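Probable leucine/isoleucine/valine-binding protein (Rhodopirellula baltica, PDB 4KV7) probably binds a leucine-, isoleucine- or valine-like ligand in the cleft between two lobes, as a periplasmic solute-binding protein. Local coordinates at residues 27-35 and 222-230; 68-78 and 96-107. The protein carries 1 engineered substitution. All coordinates share one frame; numbering follows the deposited sequence. Where two conformers were deposited one is given.

Contact 1: 27-35 and 222-230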
# COMPACT_ATOMS: atom_id res chain seq x y z
N SER A 27 -6.61 5.39 -13.69
CA SER A 27 -6.58 6.73 -14.26
C SER A 27 -6.80 7.71 -13.12
O SER A 27 -7.07 7.32 -11.99
CB SER A 27 -7.69 6.90 -15.30
OG SER A 27 -8.97 6.88 -14.68
N GLY A 28 -6.71 8.99 -13.43
CA GLY A 28 -6.88 10.01 -12.41
C GLY A 28 -5.59 10.34 -11.70
O GLY A 28 -4.53 9.79 -12.02
N PRO A 29 -5.66 11.24 -10.72
CA PRO A 29 -4.43 11.79 -10.13
C PRO A 29 -3.63 10.82 -9.26
O PRO A 29 -2.48 11.16 -8.97
CB PRO A 29 -4.93 12.99 -9.31
CG PRO A 29 -6.37 12.73 -9.07
CD PRO A 29 -6.87 11.94 -10.25
N ALA A 30 -4.18 9.67 -8.89
CA ALA A 30 -3.45 8.66 -8.13
C ALA A 30 -3.17 7.41 -8.96
O ALA A 30 -2.86 6.34 -8.40
CB ALA A 30 -4.20 8.31 -6.84
N ALA A 31 -3.27 7.52 -10.28
CA ALA A 31 -3.15 6.37 -11.18
C ALA A 31 -1.87 5.55 -11.02
O ALA A 31 -1.88 4.35 -11.26
CB ALA A 31 -3.28 6.80 -12.62
N GLU A 32 -0.77 6.18 -10.62
CA GLU A 32 0.47 5.43 -10.48
C GLU A 32 0.34 4.29 -9.47
O GLU A 32 1.01 3.26 -9.59
CB GLU A 32 1.62 6.33 -10.08
CG GLU A 32 2.11 7.20 -11.22
CD GLU A 32 2.74 6.37 -12.34
OE1 GLU A 32 3.65 5.56 -12.05
OE2 GLU A 32 2.31 6.52 -13.50
N LEU A 33 -0.53 4.45 -8.49
CA LEU A 33 -0.71 3.43 -7.47
C LEU A 33 -1.35 2.18 -8.06
O LEU A 33 -0.84 1.07 -7.90
CB LEU A 33 -1.53 3.98 -6.30
CG LEU A 33 -0.97 5.22 -5.61
CD1 LEU A 33 -1.83 5.64 -4.44
CD2 LEU A 33 0.48 5.03 -5.17
N GLY A 34 -2.47 2.35 -8.75
CA GLY A 34 -3.15 1.20 -9.32
C GLY A 34 -2.41 0.60 -10.50
O GLY A 34 -2.35 -0.62 -10.64
N ILE A 35 -1.85 1.46 -11.34
CA ILE A 35 -1.10 0.98 -12.50
C ILE A 35 0.03 0.07 -12.07
O ILE A 35 0.24 -1.01 -12.63
CB ILE A 35 -0.56 2.16 -13.33
CG1 ILE A 35 -1.71 2.85 -14.07
CG2 ILE A 35 0.49 1.69 -14.32
CD1 ILE A 35 -1.34 4.17 -14.72
N MSE A 222 2.87 12.82 6.42
CA MSE A 222 1.97 12.98 5.27
C MSE A 222 1.20 11.70 5.00
O MSE A 222 1.78 10.66 4.67
CB MSE A 222 2.76 13.39 4.03
CG MSE A 222 3.56 14.66 4.23
SE MSE A 222 4.44 15.35 2.64
CE MSE A 222 5.44 13.75 2.17
N VAL A 223 -0.11 11.79 5.17
CA VAL A 223 -1.01 10.67 4.94
C VAL A 223 -1.87 11.08 3.73
O VAL A 223 -3.01 11.51 3.87
CB VAL A 223 -1.88 10.36 6.19
CG1 VAL A 223 -2.67 9.09 5.96
CG2 VAL A 223 -1.01 10.24 7.45
N GLY A 224 -1.26 10.98 2.56
CA GLY A 224 -1.87 11.48 1.35
C GLY A 224 -1.40 10.71 0.14
O GLY A 224 -0.92 9.59 0.27
N THR A 225 -1.56 11.30 -1.04
CA THR A 225 -1.04 10.71 -2.27
C THR A 225 0.00 11.64 -2.88
O THR A 225 0.11 12.82 -2.50
CB THR A 225 -2.15 10.45 -3.29
OG1 THR A 225 -2.85 11.68 -3.53
CG2 THR A 225 -3.12 9.38 -2.76
N TYR A 226 0.75 11.13 -3.86
CA TYR A 226 1.90 11.83 -4.38
C TYR A 226 1.61 13.22 -4.94
O TYR A 226 2.40 14.13 -4.72
CB TYR A 226 2.68 10.99 -5.40
CG TYR A 226 1.85 10.46 -6.55
CD1 TYR A 226 1.21 9.23 -6.46
CD2 TYR A 226 1.74 11.17 -7.74
CE1 TYR A 226 0.46 8.73 -7.51
CE2 TYR A 226 0.99 10.68 -8.80
CZ TYR A 226 0.36 9.45 -8.68
OH TYR A 226 -0.40 8.93 -9.69
N GLU A 227 0.50 13.40 -5.66
CA GLU A 227 0.23 14.72 -6.25
C GLU A 227 0.04 15.83 -5.20
O GLU A 227 0.76 16.83 -5.22
CB GLU A 227 -0.93 14.70 -7.25
CG GLU A 227 -1.07 16.06 -7.93
CD GLU A 227 -2.43 16.34 -8.58
OE1 GLU A 227 -3.45 15.74 -8.16
OE2 GLU A 227 -2.47 17.22 -9.46
N PRO A 228 -0.93 15.67 -4.28
CA PRO A 228 -1.10 16.73 -3.29
C PRO A 228 0.09 16.83 -2.34
O PRO A 228 0.41 17.94 -1.92
CB PRO A 228 -2.38 16.33 -2.55
CG PRO A 228 -2.52 14.87 -2.77
CD PRO A 228 -1.97 14.63 -4.14
N CYS A 229 0.75 15.72 -2.02
CA CYS A 229 1.92 15.81 -1.15
C CYS A 229 3.06 16.56 -1.82
O CYS A 229 3.75 17.36 -1.16
CB CYS A 229 2.36 14.42 -0.70
SG CYS A 229 1.20 13.69 0.49
N SER A 230 3.25 16.36 -3.12
CA SER A 230 4.28 17.09 -3.84
C SER A 230 3.99 18.58 -3.84
O SER A 230 4.89 19.40 -3.63
CB SER A 230 4.37 16.62 -5.29
OG SER A 230 4.85 15.30 -5.37
O HOH W 1 -1.53 11.48 -6.37
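The cleft between the two lobes of this periplasmic binding protein is bridged here, where Tyr-226 at the start of one helix reaches across to Glu-32 in the first turn of another. The backbone N of Glu-32 donates to Tyr-226 OH at 2.9 Å, nearly straight at 163°. The phenol thus serves an N-H in the first turn of helix 31-50, and the helix end is likely to polarise the hydroxyl. The position of the ring follows from chi1: at 55°, CG lies between the backbone N and the carbonyl carbon, which swings the ring out so that its hydroxyl end meets 27-35. Beside the hydroxyl, Glu-32 CB packs 3.3 Å from Tyr-226 OH before the glutamate chain bends off at chi2, crossing the tyrosine at about a right angle. At the ring edge, Leu-33 CG comes 4.2 Å from Tyr-226 CE1. A water sits 3.3 Å above the plane of the Tyr-226 ring, over its centre. It ties the two backbones together, donating to Pro-29 O at 2.8 Å and accepting from Glu-227 N at 2.9 Å. A phenylalanine in place of Tyr-226 would keep the ring but remove the hydroxyl, and the N-H of Glu-32 would probably be left without its mate from the other lobe. Next along the helix, Glu-227 runs out extended, bringing OE1 to 3.3 Å from Pro-29 CB, while the methyls of Ala-30 and Thr-225 meet more loosely. Phe-250 packs against both Leu-33 and Thr-225. The short helical segments run roughly antiparallel, at 145°, joined by the phenol, the water and the backbone groups they meet: two alpha/beta lobes facing each other across an interlobe cleft, as in periplasmic binding proteins of the leucine-binding family.

Contact 2: 68-78 and 96-107. With FMT (formic acid), chain B.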
# COMPACT_ATOMS: atom_id res chain seq x y z
N TYR A 68 -9.72 5.73 -7.97
CA TYR A 68 -9.62 6.01 -6.53
C TYR A 68 -10.86 6.78 -6.06
O TYR A 68 -10.78 7.70 -5.23
CB TYR A 68 -8.30 6.73 -6.21
CG TYR A 68 -7.91 6.89 -4.75
CD1 TYR A 68 -8.14 5.89 -3.80
CD2 TYR A 68 -7.27 8.06 -4.33
CE1 TYR A 68 -7.74 6.06 -2.48
CE2 TYR A 68 -6.87 8.22 -3.02
CZ TYR A 68 -7.11 7.23 -2.09
OH TYR A 68 -6.72 7.43 -0.80
N GLU A 69 -12.01 6.37 -6.56
CA GLU A 69 -13.29 6.94 -6.16
C GLU A 69 -14.30 5.85 -5.80
O GLU A 69 -14.68 5.04 -6.65
CB GLU A 69 -13.85 7.83 -7.27
CG GLU A 69 -13.10 9.15 -7.41
CD GLU A 69 -13.21 10.04 -6.17
OE1 GLU A 69 -14.10 9.81 -5.31
OE2 GLU A 69 -12.41 10.99 -6.06
N PRO A 70 -14.75 5.84 -4.54
CA PRO A 70 -15.70 4.81 -4.09
C PRO A 70 -16.98 4.71 -4.92
O PRO A 70 -17.53 3.62 -5.02
CB PRO A 70 -16.01 5.23 -2.65
CG PRO A 70 -14.77 5.92 -2.20
CD PRO A 70 -14.27 6.66 -3.41
N ALA A 71 -17.43 5.82 -5.50
CA ALA A 71 -18.61 5.79 -6.36
C ALA A 71 -18.43 4.86 -7.55
O ALA A 71 -19.41 4.32 -8.08
CB ALA A 71 -18.99 7.19 -6.82
N ARG A 72 -17.19 4.70 -8.00
CA ARG A 72 -16.89 3.78 -9.09
C ARG A 72 -16.53 2.39 -8.60
O ARG A 72 -16.76 1.41 -9.30
CB ARG A 72 -15.80 4.35 -10.00
CG ARG A 72 -16.26 5.61 -10.72
CD ARG A 72 -15.10 6.41 -11.29
NE ARG A 72 -14.41 5.68 -12.35
CZ ARG A 72 -13.32 6.14 -12.97
NH1 ARG A 72 -12.80 7.31 -12.62
NH2 ARG A 72 -12.76 5.43 -13.93
N THR A 73 -15.98 2.31 -7.39
CA THR A 73 -15.64 1.03 -6.80
C THR A 73 -16.85 0.12 -6.67
O THR A 73 -16.78 -1.06 -6.96
CB THR A 73 -15.01 1.21 -5.41
OG1 THR A 73 -13.92 2.13 -5.48
CG2 THR A 73 -14.51 -0.13 -4.85
N ALA A 74 -17.98 0.67 -6.22
CA ALA A 74 -19.15 -0.15 -5.97
C ALA A 74 -19.64 -0.90 -7.22
O ALA A 74 -19.74 -2.13 -7.19
CB ALA A 74 -20.27 0.66 -5.31
N PRO A 75 -19.93 -0.19 -8.33
CA PRO A 75 -20.38 -0.98 -9.49
C PRO A 75 -19.30 -1.93 -10.02
O PRO A 75 -19.63 -3.01 -10.50
CB PRO A 75 -20.76 0.08 -10.53
CG PRO A 75 -20.08 1.33 -10.08
CD PRO A 75 -19.99 1.25 -8.59
N ASN A 76 -18.03 -1.54 -9.92
CA ASN A 76 -16.96 -2.43 -10.35
C ASN A 76 -16.98 -3.73 -9.55
O ASN A 76 -16.84 -4.81 -10.11
CB ASN A 76 -15.59 -1.78 -10.16
CG ASN A 76 -15.28 -0.71 -11.20
OD1 ASN A 76 -16.05 -0.47 -12.11
ND2 ASN A 76 -14.14 -0.06 -11.05
N MSE A 77 -17.16 -3.62 -8.24
CA MSE A 77 -17.15 -4.78 -7.36
C MSE A 77 -18.35 -5.68 -7.63
O MSE A 77 -18.24 -6.91 -7.57
CB MSE A 77 -17.10 -4.37 -5.90
CG MSE A 77 -15.74 -3.79 -5.49
SE MSE A 77 -14.31 -5.12 -5.47
CE MSE A 77 -15.14 -6.33 -4.15
N HIS A 78 -19.50 -5.08 -7.91
CA HIS A 78 -20.66 -5.88 -8.26
C HIS A 78 -20.39 -6.67 -9.54
O HIS A 78 -20.71 -7.85 -9.62
CB HIS A 78 -21.91 -5.01 -8.39
CG HIS A 78 -22.47 -4.58 -7.07
ND1 HIS A 78 -22.93 -5.48 -6.13
CD2 HIS A 78 -22.63 -3.35 -6.52
CE1 HIS A 78 -23.35 -4.82 -5.06
NE2 HIS A 78 -23.19 -3.53 -5.28
N PRO A 96 -10.96 4.53 1.44
CA PRO A 96 -12.40 4.76 1.22
C PRO A 96 -12.98 3.82 0.16
O PRO A 96 -14.16 3.44 0.25
CB PRO A 96 -12.46 6.23 0.77
CG PRO A 96 -11.05 6.56 0.32
CD PRO A 96 -10.17 5.76 1.21
N THR A 97 -12.17 3.45 -0.82
CA THR A 97 -12.58 2.46 -1.81
C THR A 97 -12.79 1.08 -1.15
O THR A 97 -13.83 0.44 -1.36
CB THR A 97 -11.56 2.38 -2.93
OG1 THR A 97 -10.27 2.26 -2.31
CG2 THR A 97 -11.59 3.64 -3.80
N ALA A 98 -11.83 0.62 -0.34
CA ALA A 98 -11.99 -0.66 0.36
C ALA A 98 -13.23 -0.67 1.24
O ALA A 98 -13.92 -1.69 1.35
CB ALA A 98 -10.76 -1.00 1.18
N ILE A 99 -13.52 0.44 1.90
CA ILE A 99 -14.66 0.49 2.80
C ILE A 99 -15.97 0.26 2.03
O ILE A 99 -16.90 -0.39 2.52
CB ILE A 99 -14.63 1.77 3.64
CG1 ILE A 99 -13.52 1.65 4.69
CG2 ILE A 99 -15.98 2.03 4.29
CD1 ILE A 99 -13.15 2.95 5.37
N THR A 100 -16.04 0.76 0.80
CA THR A 100 -17.14 0.47 -0.11
C THR A 100 -17.10 -0.97 -0.66
O THR A 100 -18.14 -1.63 -0.79
CB THR A 100 -17.13 1.48 -1.27
OG1 THR A 100 -17.36 2.80 -0.74
CG2 THR A 100 -18.19 1.15 -2.32
N ALA A 101 -15.90 -1.45 -0.97
CA ALA A 101 -15.75 -2.74 -1.62
C ALA A 101 -16.00 -3.93 -0.71
O ALA A 101 -16.57 -4.94 -1.12
CB ALA A 101 -14.38 -2.85 -2.22
N ILE A 102 -15.54 -3.83 0.53
CA ILE A 102 -15.54 -4.96 1.44
C ILE A 102 -16.92 -5.59 1.71
O ILE A 102 -17.03 -6.82 1.67
CB ILE A 102 -14.77 -4.64 2.74
CG1 ILE A 102 -13.27 -4.61 2.43
CG2 ILE A 102 -15.06 -5.66 3.82
CD1 ILE A 102 -12.41 -3.98 3.51
N PRO A 103 -17.97 -4.78 1.94
CA PRO A 103 -19.27 -5.43 2.15
C PRO A 103 -19.73 -6.26 0.95
O PRO A 103 -20.44 -7.25 1.12
CB PRO A 103 -20.22 -4.25 2.36
CG PRO A 103 -19.34 -3.17 2.91
CD PRO A 103 -18.03 -3.33 2.22
N ILE A 104 -19.33 -5.86 -0.25
CA ILE A 104 -19.69 -6.60 -1.46
C ILE A 104 -18.92 -7.92 -1.52
O ILE A 104 -19.48 -8.96 -1.84
CB ILE A 104 -19.48 -5.73 -2.72
CG1 ILE A 104 -20.36 -4.48 -2.62
CG2 ILE A 104 -19.82 -6.53 -3.97
CD1 ILE A 104 -20.02 -3.39 -3.63
N ALA A 105 -17.63 -7.87 -1.19
CA ALA A 105 -16.83 -9.09 -1.10
C ALA A 105 -17.40 -10.03 -0.03
O ALA A 105 -17.53 -11.23 -0.26
CB ALA A 105 -15.38 -8.76 -0.82
N GLN A 106 -17.75 -9.48 1.12
CA GLN A 106 -18.29 -10.28 2.21
C GLN A 106 -19.60 -10.97 1.84
O GLN A 106 -19.78 -12.16 2.09
CB GLN A 106 -18.48 -9.43 3.46
CG GLN A 106 -17.18 -9.03 4.11
CD GLN A 106 -17.39 -8.03 5.22
OE1 GLN A 106 -18.41 -7.34 5.27
NE2 GLN A 106 -16.43 -7.94 6.12
N GLN A 107 -20.52 -10.22 1.24
CA GLN A 107 -21.82 -10.78 0.92
C GLN A 107 -21.75 -11.85 -0.17
O GLN A 107 -22.58 -12.75 -0.21
CB GLN A 107 -22.87 -9.70 0.61
CG GLN A 107 -22.59 -8.81 -0.58
CD GLN A 107 -23.31 -7.47 -0.46
OE1 GLN A 107 -23.66 -7.04 0.64
NE2 GLN A 107 -23.54 -6.81 -1.59
C FMT B . -5.47 4.99 1.28
O1 FMT B . -5.31 4.06 2.09
O2 FMT B . -6.56 5.30 0.77
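Tyr-68 OH is gripped twice: it donates to O2 of a formic acid molecule at 2.7 Å and is also hydrogen-bonded to Gln-164 NE2. The acceptor O2 lies in the plane of the phenol, at its edge, and Pro-96 CD stands 3.7 Å from that same O2. Thr-95 and Tyr-138 hydrogen-bond the formic acid as well; it probably came from the crystallisation liquor and lies in the cleft in which relatives hold their ligand. From here the helices run on side by side, with no hydrogen bond between the two segments. Pro-70 lies against the first turn of the other helix, its CG 3.8 Å from Pro-96 CB. The CG2 methyl of Thr-97 comes 3.2 Å from Thr-73 OG1, while the polar ends of this pair are used elsewhere: Thr-97 OG1 on Val-93 O, Thr-73 OG1 on Asp-66. The methyl CG2 of Thr-100 meets Ala-74 CB at 3.7 Å. Bent at both chi2 and chi3, the selenomethionine Met-77 curls over Ala-101, with CG 3.7 Å from Ala-101 CB and CE touching Ala-105 CB. Further along, Ile-104 CD1 makes a CH-pi contact over one face of the His-78 ring, offset toward its rim, 3.9 Å from the ring centroid and 23° off the normal. The segment axes pass 8.5 Å apart at a signed crossing angle of -25°, the close, nearly parallel packing of successive helices in the Rossmann-like alpha/beta lobe of a periplasmic binding protein.

Leaving strand 16-24, the chain enters 27-35, the first half of contact 1, at the head of helix 31-50. It then passes through strand 57-65 to 68-78, and after 17 intervening residues 96-107 closes contact 2, a short loop within a single lobe. The long loop of contact 1 stays open until 222-230, after the chain has crossed into the second lobe, and it encloses contact 2 entirely. Contact 2 therefore packs two helices within the first lobe, while contact 1 joins that lobe to the second. Tyr-68 couples them: its ring packs against Thr-225 CG2 and Ala-30 CB, so contact 2 borders the interlobe cleft that contact 1 spans.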